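Local coordinates for protein 2-hydroxyisobutyryl-CoA synthetase (Aquincola tertiaricarbonis, PDB 6HDX) that belongs to the AMP-binding (ANL) superfamily of enzymes, with a large N-terminal part and a smaller C-terminal domain, at residues Tyr219-Tyr224 / Ser250-Ala255; Gly343-Trp348 / Gly365-Ile370; Gly269-Asp274 / Gln292-Met297. All coordinates share one frame; numbering follows the deposited sequence.

Contact 1 of 3, residues Tyr219-Tyr224 / Ser250-Ala255; sequences YGTPSY and SGEPGA. With 8LH ([[(2~{R},3~{S},4~{R},5~{R})-5-(6-aminopurin-9-yl)-3,4-bis(oxidanyl)oxolan-2-yl]methoxy-oxidanyl-phosphoryl] (2~{R})-2-methyl-3-oxidanyl-propanoate), chain B; HIU ((2R)-3-hydroxy-2-methylpropanoic acid), chain C.
Ser-223 and Glu-252 make the central polar link: the Ser-223 OG hydroxyl donates to Glu-252 OE2 at 2.7 Å, and the backbone Ser-223 N donates to the same Glu-252 OE2 at 3.1 Å (N-H...O angle 146°). The two donors approach differently, the hydroxyl at the syn lone pair and the N-H nearly end-on to the C-O bond. This is the C-terminal end of two neighbouring parallel strands, 217-220 and 246-249, where Thr-221 takes the N-cap of helix 222-234 and its OG1 accepts from Tyr-224 N at 3.1 Å. The carboxylate thus meets the first turn of that helix, whose dipole would be expected to suit an acceptor there. With chi1 at 52°, Glu-252 CG is tucked between its own N and carbonyl carbon, and the extended remainder runs back to Ser-223. Two further links lead into the C-terminal part: Glu-252 OE1 accepts from Ala-467 N, and Thr-221 OG1 bonds Phe-465 O.

A second polar cluster lies at Ser-250. Its OG is hydrogen-bonded to Tyr-219 OH at 2.6 Å, near the plane of the tyrosine ring and at its edge. 8LH and HIU are alternative occupants of one place here, so Ser-250 OG meets either 8LH O1, at 2.7 Å, or HIU O3. A water bridges Tyr-219 OH and Ser-250 O, while a weak bond from Ser-250 N to Gly-220 O lies just beyond the paired strands.

Packing centres on Pro-222. Its ring slides past the Glu-252 chain in the opposite direction and rests on the loop at Gly-254, with Pro-222 CG 4.0 Å from Gly-254 CA and Pro-222 CD 3.4 Å from Glu-252 OE2.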
loop_
_atom_site.group_PDB
_atom_site.type_symbol
_atom_site.label_atom_id
_atom_site.label_comp_id
_atom_site.label_asym_id
_atom_site.label_seq_id
_atom_site.Cartn_x
_atom_site.Cartn_y
_atom_site.Cartn_z
ATOM N N TYR A 219 -5.063 -12.880 -1.240
ATOM C CA TYR A 219 -5.496 -12.352 0.045
ATOM C C TYR A 219 -6.353 -11.084 -0.138
ATOM O O TYR A 219 -5.975 -10.183 -0.900
ATOM C CB TYR A 219 -4.282 -12.022 0.966
ATOM C CG TYR A 219 -4.717 -11.285 2.222
ATOM C CD1 TYR A 219 -5.232 -11.978 3.318
ATOM C CD2 TYR A 219 -4.713 -9.889 2.274
ATOM C CE1 TYR A 219 -5.715 -11.307 4.435
ATOM C CE2 TYR A 219 -5.196 -9.205 3.385
ATOM C CZ TYR A 219 -5.689 -9.916 4.464
ATOM O OH TYR A 219 -6.167 -9.235 5.547
ATOM N N GLY A 220 -7.409 -10.970 0.679
ATOM C CA GLY A 220 -8.235 -9.773 0.775
ATOM C C GLY A 220 -9.445 -10.013 1.652
ATOM O O GLY A 220 -9.413 -10.886 2.523
ATOM N N THR A 221 -10.543 -9.292 1.380
ATOM C CA THR A 221 -11.814 -9.498 2.097
ATOM C C THR A 221 -12.687 -10.448 1.285
ATOM O O THR A 221 -12.536 -10.497 0.050
ATOM C CB THR A 221 -12.560 -8.166 2.401
ATOM O OG1 THR A 221 -12.963 -7.536 1.185
ATOM C CG2 THR A 221 -11.757 -7.209 3.304
ATOM N N PRO A 222 -13.593 -11.234 1.940
ATOM C CA PRO A 222 -14.499 -12.108 1.160
ATOM C C PRO A 222 -15.379 -11.312 0.173
ATOM O O PRO A 222 -15.664 -11.791 -0.923
ATOM C CB PRO A 222 -15.323 -12.820 2.235
ATOM C CG PRO A 222 -14.603 -12.591 3.538
ATOM C CD PRO A 222 -13.893 -11.299 3.391
ATOM N N SER A 223 -15.766 -10.073 0.542
ATOM C CA SER A 223 -16.551 -9.149 -0.291
ATOM C C SER A 223 -15.770 -8.778 -1.540
ATOM O O SER A 223 -16.342 -8.786 -2.633
ATOM C CB SER A 223 -16.905 -7.877 0.482
ATOM O OG SER A 223 -17.909 -8.179 1.425
ATOM N N TYR A 224 -14.475 -8.456 -1.392
ATOM C CA TYR A 224 -13.657 -8.142 -2.556
ATOM C C TYR A 224 -13.536 -9.312 -3.518
ATOM O O TYR A 224 -13.669 -9.102 -4.715
ATOM C CB TYR A 224 -12.280 -7.577 -2.206
ATOM C CG TYR A 224 -11.583 -6.996 -3.423
ATOM C CD1 TYR A 224 -12.309 -6.371 -4.441
ATOM C CD2 TYR A 224 -10.205 -7.051 -3.548
ATOM C CE1 TYR A 224 -11.669 -5.789 -5.532
ATOM C CE2 TYR A 224 -9.557 -6.490 -4.646
ATOM C CZ TYR A 224 -10.290 -5.858 -5.631
ATOM O OH TYR A 224 -9.634 -5.311 -6.700
ATOM N N SER A 250 -9.653 -12.127 5.589
ATOM C CA SER A 250 -9.863 -11.563 6.924
ATOM C C SER A 250 -10.569 -10.209 6.784
ATOM O O SER A 250 -10.668 -9.671 5.668
ATOM C CB SER A 250 -8.537 -11.433 7.677
ATOM O OG SER A 250 -7.776 -10.311 7.266
ATOM N N GLY A 251 -11.064 -9.680 7.909
ATOM C CA GLY A 251 -11.645 -8.348 7.968
ATOM C C GLY A 251 -13.115 -8.290 8.276
ATOM O O GLY A 251 -13.596 -7.264 8.740
ATOM N N GLU A 252 -13.848 -9.384 7.996
ATOM C CA GLU A 252 -15.293 -9.471 8.161
ATOM C C GLU A 252 -15.713 -10.930 7.996
ATOM O O GLU A 252 -14.938 -11.722 7.430
ATOM C CB GLU A 252 -16.000 -8.620 7.067
ATOM C CG GLU A 252 -15.544 -8.929 5.640
ATOM C CD GLU A 252 -16.354 -8.326 4.516
ATOM O OE1 GLU A 252 -17.159 -7.408 4.777
ATOM O OE2 GLU A 252 -16.178 -8.767 3.361
ATOM N N PRO A 253 -16.963 -11.294 8.383
ATOM C CA PRO A 253 -17.431 -12.669 8.132
ATOM C C PRO A 253 -17.591 -12.907 6.623
ATOM O O PRO A 253 -17.646 -11.948 5.840
ATOM C CB PRO A 253 -18.780 -12.727 8.864
ATOM C CG PRO A 253 -18.818 -11.519 9.751
ATOM C CD PRO A 253 -18.026 -10.488 9.028
ATOM N N GLY A 254 -17.637 -14.177 6.228
ATOM C CA GLY A 254 -17.806 -14.537 4.828
ATOM C C GLY A 254 -17.132 -15.841 4.481
ATOM O O GLY A 254 -17.772 -16.721 3.910
ATOM N N ALA A 255 -15.852 -15.990 4.873
ATOM C CA ALA A 255 -15.036 -17.171 4.585
ATOM C C ALA A 255 -15.509 -18.439 5.310
ATOM O O ALA A 255 -15.181 -19.543 4.878
ATOM C CB ALA A 255 -13.563 -16.886 4.841
HETATM C C1 8LH B . -13.881 -10.790 11.271
HETATM C C2 8LH B . -12.928 -11.569 10.732
HETATM C C3 8LH B . -13.248 -12.836 10.360
HETATM C C4 8LH B . -12.067 -9.619 11.154
HETATM N N1 8LH B . -14.466 -13.350 10.581
HETATM N N2 8LH B . -15.145 -11.240 11.438
HETATM O O1 8LH B . -8.140 -8.162 8.928
HETATM C C5 8LH B . -7.817 -8.554 10.243
HETATM C C6 8LH B . -7.636 -7.270 11.070
HETATM C C7 8LH B . -6.472 -6.410 10.545
HETATM C C8 8LH B . -8.944 -6.444 11.129
HETATM O O2 8LH B . -9.842 -6.579 10.294
HETATM O O3 8LH B . -9.006 -5.585 12.186
HETATM P P1 8LH B . -10.134 -4.483 12.326
HETATM O O4 8LH B . -10.049 -3.741 10.947
HETATM O O5 8LH B . -9.978 -3.627 13.505
HETATM O O6 8LH B . -11.519 -5.270 12.454
HETATM C C9 8LH B . -11.649 -6.294 13.439
HETATM C C10 8LH B . -13.077 -6.771 13.409
HETATM O O7 8LH B . -13.384 -7.211 12.059
HETATM C C11 8LH B . -13.189 -7.978 14.255
HETATM O O8 8LH B . -13.403 -7.613 15.632
HETATM C C12 8LH B . -14.428 -8.656 13.620
HETATM O O9 8LH B . -15.701 -7.970 13.982
HETATM C C13 8LH B . -14.141 -8.449 12.145
HETATM N N3 8LH B . -13.351 -9.591 11.528
HETATM N N4 8LH B . -11.813 -10.827 10.654
HETATM C C14 8LH B . -15.474 -12.549 11.121
HETATM N N5 8LH B . -12.328 -13.594 9.775
HETATM O O1 HIU C . -8.526 -9.420 11.513
HETATM C C1 HIU C . -8.556 -8.155 11.009
HETATM O O2 HIU C . -9.593 -7.605 10.640
HETATM C C2 HIU C . -7.158 -7.522 10.778
HETATM C C3 HIU C . -7.131 -5.983 10.701
HETATM C C4 HIU C . -6.670 -8.044 9.455
HETATM O O3 HIU C . -7.729 -8.007 8.516
HETATM O O HOH W 1 -8.549 -8.054 4.677
#

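Contact 2 of 3, residues Gly343-Trp348 / Gly365-Ile370; sequences GDLTLW and GIFGRI. With 8LH ([[(2~{R},3~{S},4~{R},5~{R})-5-(6-aminopurin-9-yl)-3,4-bis(oxidanyl)oxolan-2-yl]methoxy-oxidanyl-phosphoryl] (2~{R})-2-methyl-3-oxidanyl-propanoate), chain B.
Strand 340-347 of the antiparallel sheet pairs with an edge strand, the weakly bonded 366-369, beside bound 8LH; across it Asp-344 and Arg-369 form a non-hydrogen-bonded pair whose side chains diverge. The axes of 344-347 and 366-369 come within 4.7 Å, and their N-to-C directions are 164° apart. Leu-345 faces two residues: its N donates to Gly-368 O at 2.9 Å, while its O accepts from Phe-367 N. This is the bonding of a beta bulge, matched by the near-helical backbone of Phe-367. At one end Ile-370 N bonds Gly-343 O; at the other, Thr-346 OG1 donates to Gly-365 O at 2.7 Å from outside that carbonyl's plane.

Phe-367 turns its ring back over the partner strand. Leu-345 CG lies in the ring plane at its edge, and Leu-345 CD2 reaches Phe-367 CD2 at 3.8 Å. On another side of the strand, Ile-366 CG2 packs on Asp-344 CB.

The Asp-344 carboxylate grips both hydroxyls of the 8LH sugar, OD1 taking O9 and OD2 taking O8, each at 2.6 Å. Arg-369, bent at chi3 (-91°), brings NH2 to 2.8 Å from 8LH O8. Asp-344 OD1 sits over one guanidinium face, 4.3 Å from Arg-369 NE, with no N-H aimed at it. The charges would be expected to attract, although no salt bridge forms, consistent with each side chain directing its polar end to the sugar.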
loop_
_atom_site.group_PDB
_atom_site.type_symbol
_atom_site.label_atom_id
_atom_site.label_comp_id
_atom_site.label_asym_id
_atom_site.label_seq_id
_atom_site.Cartn_x
_atom_site.Cartn_y
_atom_site.Cartn_z
ATOM N N GLY A 343 -15.485 -8.026 21.437
ATOM C CA GLY A 343 -16.878 -7.613 21.301
ATOM C C GLY A 343 -17.587 -8.377 20.184
ATOM O O GLY A 343 -18.673 -7.984 19.753
ATOM N N ASP A 344 -16.968 -9.482 19.704
ATOM C CA ASP A 344 -17.497 -10.315 18.624
ATOM C C ASP A 344 -18.186 -11.520 19.184
ATOM O O ASP A 344 -18.016 -11.814 20.360
ATOM C CB ASP A 344 -16.374 -10.769 17.679
ATOM C CG ASP A 344 -15.689 -9.625 16.968
ATOM O OD1 ASP A 344 -16.391 -8.829 16.342
ATOM O OD2 ASP A 344 -14.429 -9.544 17.026
ATOM N N LEU A 345 -18.945 -12.244 18.343
ATOM C CA LEU A 345 -19.580 -13.478 18.768
ATOM C C LEU A 345 -19.026 -14.641 17.960
ATOM O O LEU A 345 -18.776 -14.499 16.761
ATOM C CB LEU A 345 -21.121 -13.415 18.684
ATOM C CG LEU A 345 -21.843 -14.522 19.452
ATOM C CD1 LEU A 345 -21.789 -14.282 20.955
ATOM C CD2 LEU A 345 -23.266 -14.705 18.966
ATOM N N THR A 346 -18.815 -15.780 18.637
ATOM C CA THR A 346 -18.343 -17.035 18.056
ATOM C C THR A 346 -18.809 -18.218 18.925
ATOM O O THR A 346 -19.395 -18.032 19.988
ATOM C CB THR A 346 -16.793 -17.021 17.867
ATOM O OG1 THR A 346 -16.420 -18.088 17.008
ATOM C CG2 THR A 346 -16.026 -17.164 19.175
ATOM N N LEU A 347 -18.511 -19.422 18.457
ATOM C CA LEU A 347 -18.691 -20.709 19.107
ATOM C C LEU A 347 -17.333 -21.404 18.981
ATOM O O LEU A 347 -16.735 -21.413 17.889
ATOM C CB LEU A 347 -19.769 -21.555 18.400
ATOM C CG LEU A 347 -20.257 -22.785 19.188
ATOM C CD1 LEU A 347 -21.722 -23.010 18.981
ATOM C CD2 LEU A 347 -19.506 -24.038 18.800
ATOM N N TRP A 348 -16.876 -22.013 20.082
ATOM C CA TRP A 348 -15.632 -22.765 20.077
ATOM C C TRP A 348 -15.859 -24.197 20.539
ATOM O O TRP A 348 -16.761 -24.457 21.328
ATOM C CB TRP A 348 -14.469 -22.045 20.831
ATOM C CG TRP A 348 -14.474 -22.025 22.346
ATOM C CD1 TRP A 348 -15.533 -22.232 23.185
ATOM C CD2 TRP A 348 -13.358 -21.696 23.187
ATOM N NE1 TRP A 348 -15.136 -22.084 24.497
ATOM C CE2 TRP A 348 -13.804 -21.770 24.527
ATOM C CE3 TRP A 348 -12.018 -21.333 22.935
ATOM C CZ2 TRP A 348 -12.961 -21.487 25.612
ATOM C CZ3 TRP A 348 -11.186 -21.062 24.008
ATOM C CH2 TRP A 348 -11.658 -21.126 25.327
ATOM N N GLY A 365 -16.425 -19.978 12.200
ATOM C CA GLY A 365 -15.727 -18.703 12.213
ATOM C C GLY A 365 -16.320 -17.775 13.258
ATOM O O GLY A 365 -16.756 -18.223 14.324
ATOM N N ILE A 366 -16.393 -16.484 12.930
ATOM C CA ILE A 366 -16.908 -15.444 13.807
ATOM C C ILE A 366 -18.139 -14.885 13.144
ATOM O O ILE A 366 -18.093 -14.531 11.958
ATOM C CB ILE A 366 -15.793 -14.394 14.131
ATOM C CG1 ILE A 366 -14.696 -15.040 15.013
ATOM C CG2 ILE A 366 -16.361 -13.089 14.756
ATOM C CD1 ILE A 366 -13.385 -14.387 14.962
ATOM N N PHE A 367 -19.266 -14.888 13.895
ATOM C CA PHE A 367 -20.583 -14.500 13.400
ATOM C C PHE A 367 -20.698 -13.021 13.071
ATOM O O PHE A 367 -21.377 -12.654 12.120
ATOM C CB PHE A 367 -21.688 -14.953 14.373
ATOM C CG PHE A 367 -21.589 -16.405 14.803
ATOM C CD1 PHE A 367 -21.387 -17.417 13.867
ATOM C CD2 PHE A 367 -21.687 -16.758 16.141
ATOM C CE1 PHE A 367 -21.281 -18.753 14.269
ATOM C CE2 PHE A 367 -21.579 -18.093 16.540
ATOM C CZ PHE A 367 -21.373 -19.081 15.604
ATOM N N GLY A 368 -20.014 -12.193 13.847
ATOM C CA GLY A 368 -20.030 -10.747 13.685
ATOM C C GLY A 368 -19.784 -10.030 14.995
ATOM O O GLY A 368 -19.509 -10.666 16.016
ATOM N N ARG A 369 -19.896 -8.702 14.966
ATOM C CA ARG A 369 -19.739 -7.851 16.144
ATOM C C ARG A 369 -21.098 -7.823 16.876
ATOM O O ARG A 369 -22.136 -7.648 16.226
ATOM C CB ARG A 369 -19.288 -6.450 15.699
ATOM C CG ARG A 369 -18.557 -5.676 16.767
ATOM C CD ARG A 369 -17.890 -4.405 16.249
ATOM N NE ARG A 369 -16.502 -4.607 15.809
ATOM C CZ ARG A 369 -15.468 -4.813 16.625
ATOM N NH1 ARG A 369 -15.653 -4.889 17.937
ATOM N NH2 ARG A 369 -14.246 -4.968 16.130
ATOM N N ILE A 370 -21.103 -8.085 18.205
ATOM C CA ILE A 370 -22.310 -8.107 19.048
ATOM C C ILE A 370 -23.157 -6.824 18.854
ATOM O O ILE A 370 -24.383 -6.918 18.764
ATOM C CB ILE A 370 -21.974 -8.411 20.547
ATOM C CG1 ILE A 370 -21.389 -9.843 20.707
ATOM C CG2 ILE A 370 -23.200 -8.193 21.489
ATOM C CD1 ILE A 370 -20.799 -10.193 22.111
HETATM C C1 8LH B . -13.881 -10.790 11.271
HETATM C C2 8LH B . -12.928 -11.569 10.732
HETATM C C3 8LH B . -13.248 -12.836 10.360
HETATM C C4 8LH B . -12.067 -9.619 11.154
HETATM N N1 8LH B . -14.466 -13.350 10.581
HETATM N N2 8LH B . -15.145 -11.240 11.438
HETATM O O1 8LH B . -8.140 -8.162 8.928
HETATM C C5 8LH B . -7.817 -8.554 10.243
HETATM C C6 8LH B . -7.636 -7.270 11.070
HETATM C C7 8LH B . -6.472 -6.410 10.545
HETATM C C8 8LH B . -8.944 -6.444 11.129
HETATM O O2 8LH B . -9.842 -6.579 10.294
HETATM O O3 8LH B . -9.006 -5.585 12.186
HETATM P P1 8LH B . -10.134 -4.483 12.326
HETATM O O4 8LH B . -10.049 -3.741 10.947
HETATM O O5 8LH B . -9.978 -3.627 13.505
HETATM O O6 8LH B . -11.519 -5.270 12.454
HETATM C C9 8LH B . -11.649 -6.294 13.439
HETATM C C10 8LH B . -13.077 -6.771 13.409
HETATM O O7 8LH B . -13.384 -7.211 12.059
HETATM C C11 8LH B . -13.189 -7.978 14.255
HETATM O O8 8LH B . -13.403 -7.613 15.632
HETATM C C12 8LH B . -14.428 -8.656 13.620
HETATM O O9 8LH B . -15.701 -7.970 13.982
HETATM C C13 8LH B . -14.141 -8.449 12.145
HETATM N N3 8LH B . -13.351 -9.591 11.528
HETATM N N4 8LH B . -11.813 -10.827 10.654
HETATM C C14 8LH B . -15.474 -12.549 11.121
HETATM N N5 8LH B . -12.328 -13.594 9.775
#

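Contact 3 of 3, residues Gly269-Asp274 / Gln292-Met297; sequences GAKVYD and QSNDGM. With 8LH ([[(2~{R},3~{S},4~{R},5~{R})-5-(6-aminopurin-9-yl)-3,4-bis(oxidanyl)oxolan-2-yl]methoxy-oxidanyl-phosphoryl] (2~{R})-2-methyl-3-oxidanyl-propanoate), chain B.
Tyr-273 and Asn-294 meet edge-on: Asn-294 CB lies near the plane of the tyrosine ring, 3.8 Å from Tyr-273 CE1, and the ring and amide planes stand at 84°. The Tyr-273 side chain also touches Cys-246 and Phe-248 of the neighbouring strand 246-249. At its hydroxyl end, Lys-271 NZ donates to Tyr-273 OH at 3.1 Å and bonds Glu-291 O as well; the lysine, bent at chi3, crosses the Asn-294 side chain at about a right angle with its CE.

The other flat group is the Asp-274 carboxylate. Met-297 covers one of its faces: SD stands almost directly above Asp-274 CG at 3.7 Å, and CE lies on the same face, 3.6 Å from Asp-274 OD2. A bend at chi3 (-75°) folds this methyl over the acid, while Met-297 CG rests against Asp-274 O at 3.5 Å.

The fold element is strand 271-274, one of the two outermost strands of the parallel sheet within this chain, with the loop 292-296 running alongside. No hydrogen bond joins the two segments directly. A water stands between them instead, accepting from Asp-274 N at 2.8 Å, with Asn-294 O and Gly-296 O as possible acceptors for its protons. Asn-294 O also bonds Lys-261 NZ, from helix 258-268.

Asp-274 divides its oxygens between two partners: OD2 bonds Ser-256 OG, and OD1 accepts from the purine amino nitrogen N5 of 8LH at 3.0 Å (N-H...O angle 154°). Ser-256 is in a second-shell position and would limit rotation of the carboxylate, with thioether packing over its face. An acceptor presented to an exocyclic amino group matches the hydrogen-bonding character of the 6-aminopurine.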
loop_
_atom_site.group_PDB
_atom_site.type_symbol
_atom_site.label_atom_id
_atom_site.label_comp_id
_atom_site.label_asym_id
_atom_site.label_seq_id
_atom_site.Cartn_x
_atom_site.Cartn_y
_atom_site.Cartn_z
ATOM N N GLY A 269 -12.613 -21.815 -8.624
ATOM C CA GLY A 269 -12.201 -23.219 -8.692
ATOM C C GLY A 269 -11.034 -23.464 -7.752
ATOM O O GLY A 269 -10.010 -23.995 -8.168
ATOM N N ALA A 270 -11.141 -22.975 -6.496
ATOM C CA ALA A 270 -10.048 -23.026 -5.511
ATOM C C ALA A 270 -10.570 -23.125 -4.078
ATOM O O ALA A 270 -11.780 -23.077 -3.864
ATOM C CB ALA A 270 -9.155 -21.787 -5.664
ATOM N N LYS A 271 -9.663 -23.285 -3.102
ATOM C CA LYS A 271 -10.033 -23.390 -1.695
ATOM C C LYS A 271 -10.040 -22.055 -0.992
ATOM O O LYS A 271 -9.237 -21.189 -1.316
ATOM C CB LYS A 271 -9.137 -24.387 -0.965
ATOM C CG LYS A 271 -9.515 -25.818 -1.299
ATOM C CD LYS A 271 -8.644 -26.800 -0.580
ATOM C CE LYS A 271 -9.100 -27.062 0.827
ATOM N NZ LYS A 271 -8.098 -27.884 1.527
ATOM N N VAL A 272 -10.984 -21.876 -0.057
ATOM C CA VAL A 272 -11.138 -20.643 0.721
ATOM C C VAL A 272 -10.739 -20.917 2.167
ATOM O O VAL A 272 -11.187 -21.899 2.754
ATOM C CB VAL A 272 -12.589 -20.054 0.587
ATOM C CG1 VAL A 272 -12.889 -19.022 1.672
ATOM C CG2 VAL A 272 -12.822 -19.457 -0.803
ATOM N N TYR A 273 -9.900 -20.054 2.732
ATOM C CA TYR A 273 -9.490 -20.151 4.130
ATOM C C TYR A 273 -9.909 -18.911 4.878
ATOM O O TYR A 273 -9.777 -17.806 4.349
ATOM C CB TYR A 273 -7.973 -20.403 4.276
ATOM C CG TYR A 273 -7.553 -21.693 3.611
ATOM C CD1 TYR A 273 -8.106 -22.912 4.000
ATOM C CD2 TYR A 273 -6.696 -21.687 2.515
ATOM C CE1 TYR A 273 -7.775 -24.099 3.347
ATOM C CE2 TYR A 273 -6.353 -22.871 1.860
ATOM C CZ TYR A 273 -6.886 -24.074 2.287
ATOM O OH TYR A 273 -6.545 -25.242 1.653
ATOM N N ASP A 274 -10.428 -19.105 6.105
ATOM C CA ASP A 274 -10.817 -18.030 7.023
ATOM C C ASP A 274 -9.659 -17.789 8.007
ATOM O O ASP A 274 -8.997 -18.745 8.433
ATOM C CB ASP A 274 -12.102 -18.416 7.775
ATOM C CG ASP A 274 -12.884 -17.309 8.465
ATOM O OD1 ASP A 274 -12.628 -16.114 8.172
ATOM O OD2 ASP A 274 -13.779 -17.634 9.264
ATOM N N GLN A 292 -6.222 -28.907 5.845
ATOM C CA GLN A 292 -7.070 -30.061 6.188
ATOM C C GLN A 292 -8.242 -29.679 7.091
ATOM O O GLN A 292 -9.344 -30.197 6.883
ATOM C CB GLN A 292 -6.258 -31.239 6.764
ATOM C CG GLN A 292 -5.097 -31.738 5.875
ATOM C CD GLN A 292 -3.875 -30.826 5.905
ATOM O OE1 GLN A 292 -3.718 -29.985 6.795
ATOM N NE2 GLN A 292 -2.999 -30.933 4.906
ATOM N N SER A 293 -8.033 -28.790 8.096
ATOM C CA SER A 293 -9.127 -28.298 8.951
ATOM C C SER A 293 -9.584 -26.998 8.269
ATOM O O SER A 293 -9.339 -25.893 8.783
ATOM C CB SER A 293 -8.618 -28.024 10.364
ATOM O OG SER A 293 -7.895 -29.129 10.881
ATOM N N ASN A 294 -10.139 -27.134 7.046
ATOM C CA ASN A 294 -10.460 -25.991 6.165
ATOM C C ASN A 294 -11.771 -25.250 6.473
ATOM O O ASN A 294 -11.984 -24.191 5.887
ATOM C CB ASN A 294 -10.423 -26.409 4.680
ATOM C CG ASN A 294 -11.440 -27.447 4.373
ATOM O OD1 ASN A 294 -11.502 -28.469 5.039
ATOM N ND2 ASN A 294 -12.332 -27.159 3.448
ATOM N N ASP A 295 -12.663 -25.818 7.319
ATOM C CA ASP A 295 -13.879 -25.112 7.730
ATOM C C ASP A 295 -13.602 -24.399 9.048
ATOM O O ASP A 295 -13.048 -24.992 9.983
ATOM C CB ASP A 295 -15.107 -26.025 7.848
ATOM C CG ASP A 295 -15.458 -26.757 6.563
ATOM O OD1 ASP A 295 -15.601 -26.088 5.514
ATOM O OD2 ASP A 295 -15.625 -27.990 6.613
ATOM N N GLY A 296 -13.941 -23.117 9.083
ATOM C CA GLY A 296 -13.730 -22.313 10.265
ATOM C C GLY A 296 -12.275 -21.986 10.509
ATOM O O GLY A 296 -11.453 -21.935 9.575
ATOM N N MET A 297 -11.956 -21.751 11.787
ATOM C CA MET A 297 -10.630 -21.327 12.203
ATOM C C MET A 297 -10.136 -22.081 13.406
ATOM O O MET A 297 -10.924 -22.462 14.251
ATOM C CB MET A 297 -10.638 -19.813 12.520
ATOM C CG MET A 297 -10.941 -18.941 11.317
ATOM S SD MET A 297 -10.847 -17.150 11.607
ATOM C CE MET A 297 -12.319 -16.861 12.483
HETATM C C1 8LH B . -13.881 -10.790 11.271
HETATM C C2 8LH B . -12.928 -11.569 10.732
HETATM C C3 8LH B . -13.248 -12.836 10.360
HETATM C C4 8LH B . -12.067 -9.619 11.154
HETATM N N1 8LH B . -14.466 -13.350 10.581
HETATM N N2 8LH B . -15.145 -11.240 11.438
HETATM O O1 8LH B . -8.140 -8.162 8.928
HETATM C C5 8LH B . -7.817 -8.554 10.243
HETATM C C6 8LH B . -7.636 -7.270 11.070
HETATM C C7 8LH B . -6.472 -6.410 10.545
HETATM C C8 8LH B . -8.944 -6.444 11.129
HETATM O O2 8LH B . -9.842 -6.579 10.294
HETATM O O3 8LH B . -9.006 -5.585 12.186
HETATM P P1 8LH B . -10.134 -4.483 12.326
HETATM O O4 8LH B . -10.049 -3.741 10.947
HETATM O O5 8LH B . -9.978 -3.627 13.505
HETATM O O6 8LH B . -11.519 -5.270 12.454
HETATM C C9 8LH B . -11.649 -6.294 13.439
HETATM C C10 8LH B . -13.077 -6.771 13.409
HETATM O O7 8LH B . -13.384 -7.211 12.059
HETATM C C11 8LH B . -13.189 -7.978 14.255
HETATM O O8 8LH B . -13.403 -7.613 15.632
HETATM C C12 8LH B . -14.428 -8.656 13.620
HETATM O O9 8LH B . -15.701 -7.970 13.982
HETATM C C13 8LH B . -14.141 -8.449 12.145
HETATM N N3 8LH B . -13.351 -9.591 11.528
HETATM N N4 8LH B . -11.813 -10.827 10.654
HETATM C C14 8LH B . -15.474 -12.549 11.121
HETATM N N5 8LH B . -12.328 -13.594 9.775
HETATM O O HOH W 2 -11.077 -21.700 6.782
#

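Following the chain from the N terminus, contact 1 closes first, returning at 250-255 to the strand end and helix start of 219-224. Contact 3 closes next, between 269-274 and 292-297, and contact 2 last, between 343-348 and 365-370. The three loops follow in series, none nesting or crossing. Contacts 1 and 3 tie loops to strands of the parallel sheet, whereas contact 2 lies in the antiparallel one. They nevertheless touch pairwise: Ala-255 CB packs on Asp-274 OD1, Pro-253 CB on Ile-366 O, and Met-297 CE on Ile-366 CD1. All three reach 8LH, so the ligand lies between the loops of the parallel sheet and an edge of the antiparallel one.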